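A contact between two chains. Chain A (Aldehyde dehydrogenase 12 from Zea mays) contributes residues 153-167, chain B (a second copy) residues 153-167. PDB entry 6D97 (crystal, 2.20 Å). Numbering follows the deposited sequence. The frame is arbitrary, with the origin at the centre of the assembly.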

# COMPACT_ATOMS: atom_id res chain seq x y z
N GLN A 153 -8.90 -19.99 14.90
CA GLN A 153 -7.69 -20.72 14.56
C GLN A 153 -7.03 -20.14 13.31
O GLN A 153 -5.81 -19.94 13.27
N LYS A 154 -7.84 -19.84 12.29
CA LYS A 154 -7.31 -19.27 11.05
C LYS A 154 -6.72 -17.88 11.28
O LYS A 154 -5.67 -17.55 10.72
N PHE A 155 -7.39 -17.06 12.10
CA PHE A 155 -6.87 -15.73 12.41
C PHE A 155 -5.47 -15.81 13.01
O PHE A 155 -4.57 -15.08 12.60
N LEU A 156 -5.28 -16.72 13.97
CA LEU A 156 -3.96 -16.89 14.57
C LEU A 156 -2.94 -17.36 13.53
O LEU A 156 -1.77 -16.99 13.59
N GLU A 157 -3.38 -18.18 12.57
CA GLU A 157 -2.47 -18.61 11.51
C GLU A 157 -2.02 -17.44 10.65
O GLU A 157 -0.93 -17.48 10.08
N ASN A 158 -2.83 -16.38 10.56
CA ASN A 158 -2.46 -15.23 9.75
C ASN A 158 -1.38 -14.38 10.39
O ASN A 158 -0.82 -13.51 9.71
N PHE A 159 -1.06 -14.60 11.66
CA PHE A 159 -0.11 -13.74 12.35
C PHE A 159 0.98 -14.56 13.01
O PHE A 159 1.39 -14.30 14.14
N CYS A 160 1.46 -15.56 12.28
CA CYS A 160 2.65 -16.32 12.64
C CYS A 160 3.89 -15.67 12.03
O CYS A 160 3.80 -14.78 11.17
N GLY A 161 5.05 -16.14 12.48
CA GLY A 161 6.31 -15.66 11.93
C GLY A 161 6.47 -14.16 12.06
O GLY A 161 6.41 -13.59 13.15
N ASP A 162 6.66 -13.50 10.92
CA ASP A 162 6.90 -12.06 10.86
C ASP A 162 5.63 -11.24 10.70
O ASP A 162 5.72 -10.01 10.62
N GLN A 163 4.45 -11.87 10.66
CA GLN A 163 3.25 -11.14 10.26
C GLN A 163 2.80 -10.12 11.31
O GLN A 163 2.12 -9.15 10.95
N VAL A 164 3.15 -10.31 12.58
CA VAL A 164 2.89 -9.27 13.57
C VAL A 164 3.85 -8.11 13.38
O VAL A 164 3.44 -6.94 13.39
N ARG A 165 5.13 -8.43 13.21
CA ARG A 165 6.15 -7.46 12.81
C ARG A 165 5.69 -6.64 11.61
O ARG A 165 5.81 -5.41 11.60
N PHE A 166 5.11 -7.31 10.61
CA PHE A 166 4.65 -6.63 9.41
C PHE A 166 3.48 -5.69 9.66
O PHE A 166 3.25 -4.77 8.87
N LEU A 167 2.71 -5.90 10.74
CA LEU A 167 1.67 -4.95 11.10
C LEU A 167 2.26 -3.59 11.45
O LEU A 167 1.60 -2.56 11.27
N GLN B 153 11.96 -22.28 7.83
CA GLN B 153 10.82 -22.53 8.69
C GLN B 153 10.02 -21.25 8.94
O GLN B 153 8.79 -21.25 8.88
N LYS B 154 10.73 -20.15 9.21
CA LYS B 154 10.07 -18.87 9.46
C LYS B 154 9.34 -18.37 8.21
O LYS B 154 8.23 -17.84 8.31
N PHE B 155 9.96 -18.53 7.04
CA PHE B 155 9.32 -18.12 5.79
C PHE B 155 7.98 -18.82 5.61
O PHE B 155 6.97 -18.18 5.28
N LEU B 156 7.94 -20.13 5.84
CA LEU B 156 6.69 -20.87 5.74
C LEU B 156 5.67 -20.38 6.76
O LEU B 156 4.47 -20.36 6.49
N GLU B 157 6.14 -19.98 7.95
CA GLU B 157 5.22 -19.44 8.94
C GLU B 157 4.59 -18.13 8.47
O GLU B 157 3.48 -17.80 8.89
N ASN B 158 5.28 -17.39 7.60
CA ASN B 158 4.73 -16.13 7.11
C ASN B 158 3.60 -16.32 6.11
O ASN B 158 2.90 -15.34 5.80
N PHE B 159 3.38 -17.53 5.62
CA PHE B 159 2.39 -17.74 4.57
C PHE B 159 1.44 -18.86 4.96
O PHE B 159 1.06 -19.71 4.14
N CYS B 160 1.02 -18.85 6.22
CA CYS B 160 -0.04 -19.69 6.73
C CYS B 160 -1.38 -18.97 6.60
O CYS B 160 -1.45 -17.77 6.33
N GLY B 161 -2.46 -19.73 6.81
CA GLY B 161 -3.79 -19.15 6.79
C GLY B 161 -4.11 -18.46 5.48
O GLY B 161 -4.05 -19.06 4.40
N ASP B 162 -4.44 -17.17 5.57
CA ASP B 162 -4.84 -16.37 4.42
C ASP B 162 -3.68 -15.65 3.75
O ASP B 162 -3.91 -14.92 2.78
N GLN B 163 -2.45 -15.83 4.23
CA GLN B 163 -1.36 -14.96 3.77
C GLN B 163 -0.96 -15.22 2.32
O GLN B 163 -0.42 -14.32 1.68
N VAL B 164 -1.22 -16.42 1.79
CA VAL B 164 -1.01 -16.65 0.37
C VAL B 164 -2.11 -15.96 -0.44
O VAL B 164 -1.84 -15.29 -1.44
N ARG B 165 -3.36 -16.14 -0.00
CA ARG B 165 -4.49 -15.40 -0.52
C ARG B 165 -4.20 -13.90 -0.57
O ARG B 165 -4.47 -13.23 -1.57
N PHE B 166 -3.61 -13.37 0.51
CA PHE B 166 -3.31 -11.95 0.58
C PHE B 166 -2.23 -11.52 -0.41
O PHE B 166 -2.16 -10.33 -0.75
N LEU B 167 -1.39 -12.45 -0.88
CA LEU B 167 -0.43 -12.10 -1.93
C LEU B 167 -1.15 -11.72 -3.22
O LEU B 167 -0.62 -10.93 -4.01

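The two stretches pack about an exact two-fold axis, so each contact occurs twice, and together they bury 686 Å². Asn A158 and its mate Asn B158 have the most surface covered by the other stretch. The CA-to-CB bond of Asn A158 points sideways, but the m rotamer (chi1 -70°) brings the amide up to the turn of chain B, where it pairs with Asp B162 at two points: Asn A158 OD1 accepts from Asp B162 N (2.6 Å), and Asn A158 ND2 donates to Asp B162 OD2 (3.0 Å). Both bonds are nearly straight, so one amide reads backbone and carboxylate together. Asp B162 also forms a salt bridge within its own chain, Arg B165 NE to Asp B162 OD1 (2.8 Å).

Gln B163, m at chi1 and chi2, points toward chain A and donates from NE2 to Asn A158 O (2.7 Å). The two glutamines meet near the axis, Gln A163 CD lying 3.3 Å from Gln B163 NE2, yet their amides do not hydrogen-bond to each other.

Gly B161, at positive phi in a type II' turn, lets this fit happen: an ideal CB would sit 2.2 Å from Asn A158 OD1, a clash. Beside it, Glu A157 points toward chain B, its CB 4.2 Å from Cys B160 CB, while Lys A154 CD lies against Gly B161 CA at 4.2 Å.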

# COMPACT_ATOMS: atom_id res chain seq x y z
CB GLN A 153 -8.02 -22.20 14.37
CG GLN A 153 -6.82 -23.14 14.39
CD GLN A 153 -6.11 -23.22 13.06
OE1 GLN A 153 -6.70 -22.93 12.01
NE2 GLN A 153 -4.85 -23.61 13.09
CB LYS A 154 -8.41 -19.22 9.99
CG LYS A 154 -8.56 -20.51 9.19
CD LYS A 154 -7.41 -20.65 8.20
CE LYS A 154 -7.41 -22.02 7.54
NZ LYS A 154 -7.03 -23.10 8.49
CB PHE A 155 -7.84 -15.02 13.36
CG PHE A 155 -7.27 -13.81 14.04
CD1 PHE A 155 -7.39 -12.55 13.47
CD2 PHE A 155 -6.63 -13.92 15.27
CE1 PHE A 155 -6.87 -11.43 14.10
CE2 PHE A 155 -6.11 -12.81 15.90
CZ PHE A 155 -6.23 -11.57 15.32
CB LEU A 156 -4.04 -17.88 15.73
CG LEU A 156 -4.84 -17.43 16.96
CD1 LEU A 156 -4.99 -18.57 17.96
CD2 LEU A 156 -4.18 -16.22 17.60
CB GLU A 157 -3.12 -19.69 10.65
CG GLU A 157 -2.97 -21.10 11.20
CD GLU A 157 -3.24 -22.17 10.15
OE1 GLU A 157 -3.19 -23.37 10.49
OE2 GLU A 157 -3.50 -21.80 8.98
CB ASN A 158 -3.69 -14.36 9.47
CG ASN A 158 -4.67 -15.02 8.53
OD1 ASN A 158 -4.33 -15.97 7.83
ND2 ASN A 158 -5.89 -14.51 8.50
CB PHE A 159 -0.85 -12.84 13.34
CG PHE A 159 -1.83 -11.93 12.67
CD1 PHE A 159 -1.38 -10.81 11.98
CD2 PHE A 159 -3.18 -12.22 12.66
CE1 PHE A 159 -2.26 -9.98 11.33
CE2 PHE A 159 -4.07 -11.39 12.00
CZ PHE A 159 -3.60 -10.27 11.34
CB CYS A 160 2.52 -17.77 12.16
SG CYS A 160 1.07 -18.66 12.77
CB ASP A 162 7.85 -11.72 9.71
CG ASP A 162 9.25 -12.28 9.91
OD1 ASP A 162 9.89 -11.96 10.93
OD2 ASP A 162 9.71 -13.03 9.03
CB GLN A 163 2.12 -12.12 9.94
CG GLN A 163 2.34 -12.91 8.64
CD GLN A 163 2.35 -12.03 7.39
OE1 GLN A 163 2.07 -10.84 7.44
NE2 GLN A 163 2.69 -12.64 6.25
CB VAL A 164 2.98 -9.85 14.99
CG1 VAL A 164 2.85 -8.75 16.02
CG2 VAL A 164 1.91 -10.90 15.17
CB ARG A 165 7.44 -8.22 12.51
CG ARG A 165 8.68 -7.38 12.26
CD ARG A 165 9.54 -7.97 11.15
NE ARG A 165 10.20 -9.23 11.48
CZ ARG A 165 11.43 -9.32 11.97
NH1 ARG A 165 12.13 -8.23 12.19
NH2 ARG A 165 11.95 -10.52 12.23
CB PHE A 166 4.27 -7.65 8.34
CG PHE A 166 5.44 -8.36 7.72
CD1 PHE A 166 6.73 -7.86 7.86
CD2 PHE A 166 5.25 -9.52 6.99
CE1 PHE A 166 7.80 -8.52 7.28
CE2 PHE A 166 6.31 -10.18 6.41
CZ PHE A 166 7.59 -9.68 6.56
CB LEU A 167 0.83 -5.48 12.26
CG LEU A 167 -0.13 -6.64 12.00
CD1 LEU A 167 -0.78 -7.09 13.31
CD2 LEU A 167 -1.20 -6.21 11.00
CB GLN B 153 11.29 -23.15 10.01
CG GLN B 153 10.21 -23.81 10.85
CD GLN B 153 9.44 -22.83 11.70
OE1 GLN B 153 9.93 -21.73 12.00
NE2 GLN B 153 8.23 -23.21 12.08
CB LYS B 154 11.09 -17.84 9.93
CG LYS B 154 11.33 -17.86 11.44
CD LYS B 154 10.15 -17.24 12.18
CE LYS B 154 10.26 -17.44 13.68
NZ LYS B 154 10.07 -18.86 14.08
CB PHE B 155 10.26 -18.42 4.61
CG PHE B 155 9.60 -18.38 3.26
CD1 PHE B 155 9.54 -17.20 2.53
CD2 PHE B 155 9.05 -19.53 2.72
CE1 PHE B 155 8.94 -17.18 1.29
CE2 PHE B 155 8.44 -19.51 1.48
CZ PHE B 155 8.39 -18.34 0.76
CB LEU B 156 6.95 -22.37 5.91
CG LEU B 156 7.76 -23.05 4.81
CD1 LEU B 156 8.10 -24.49 5.19
CD2 LEU B 156 7.02 -23.00 3.48
CB GLU B 157 5.94 -19.23 10.28
CG GLU B 157 5.97 -20.47 11.16
CD GLU B 157 6.30 -20.16 12.60
OE1 GLU B 157 6.40 -21.10 13.42
OE2 GLU B 157 6.45 -18.96 12.93
CB ASN B 158 5.83 -15.28 6.46
CG ASN B 158 6.82 -14.75 7.48
OD1 ASN B 158 6.55 -14.73 8.68
ND2 ASN B 158 7.98 -14.31 6.99
CB PHE B 159 3.08 -17.99 3.23
CG PHE B 159 3.90 -16.82 2.79
CD1 PHE B 159 3.29 -15.70 2.27
CD2 PHE B 159 5.28 -16.82 2.96
CE1 PHE B 159 4.03 -14.60 1.89
CE2 PHE B 159 6.03 -15.73 2.57
CZ PHE B 159 5.40 -14.61 2.04
CB CYS B 160 0.22 -20.08 8.18
SG CYS B 160 1.79 -20.91 8.50
CB ASP B 162 -5.90 -15.33 4.84
CG ASP B 162 -7.21 -15.96 5.27
OD1 ASP B 162 -7.81 -16.71 4.48
OD2 ASP B 162 -7.64 -15.69 6.42
CB GLN B 163 -0.15 -15.10 4.70
CG GLN B 163 -0.36 -14.48 6.08
CD GLN B 163 -0.55 -12.96 6.05
OE1 GLN B 163 -0.39 -12.32 5.01
NE2 GLN B 163 -0.88 -12.39 7.20
CB VAL B 164 -0.96 -18.16 0.07
CG1 VAL B 164 -0.89 -18.40 -1.42
CG2 VAL B 164 0.23 -18.76 0.77
CB ARG B 165 -5.71 -15.71 0.36
CG ARG B 165 -7.05 -15.18 -0.14
CD ARG B 165 -7.90 -14.67 1.02
NE ARG B 165 -8.39 -15.71 1.93
CZ ARG B 165 -9.57 -16.30 1.81
NH1 ARG B 165 -10.38 -15.97 0.82
NH2 ARG B 165 -9.94 -17.23 2.69
CB PHE B 166 -2.88 -11.57 2.00
CG PHE B 166 -4.00 -11.58 3.00
CD1 PHE B 166 -5.32 -11.57 2.59
CD2 PHE B 166 -3.72 -11.58 4.36
CE1 PHE B 166 -6.35 -11.57 3.52
CE2 PHE B 166 -4.74 -11.58 5.29
CZ PHE B 166 -6.06 -11.58 4.87
CB LEU B 167 0.53 -13.27 -2.18
CG LEU B 167 1.60 -13.58 -1.13
CD1 LEU B 167 2.36 -14.84 -1.52
CD2 LEU B 167 2.54 -12.39 -1.00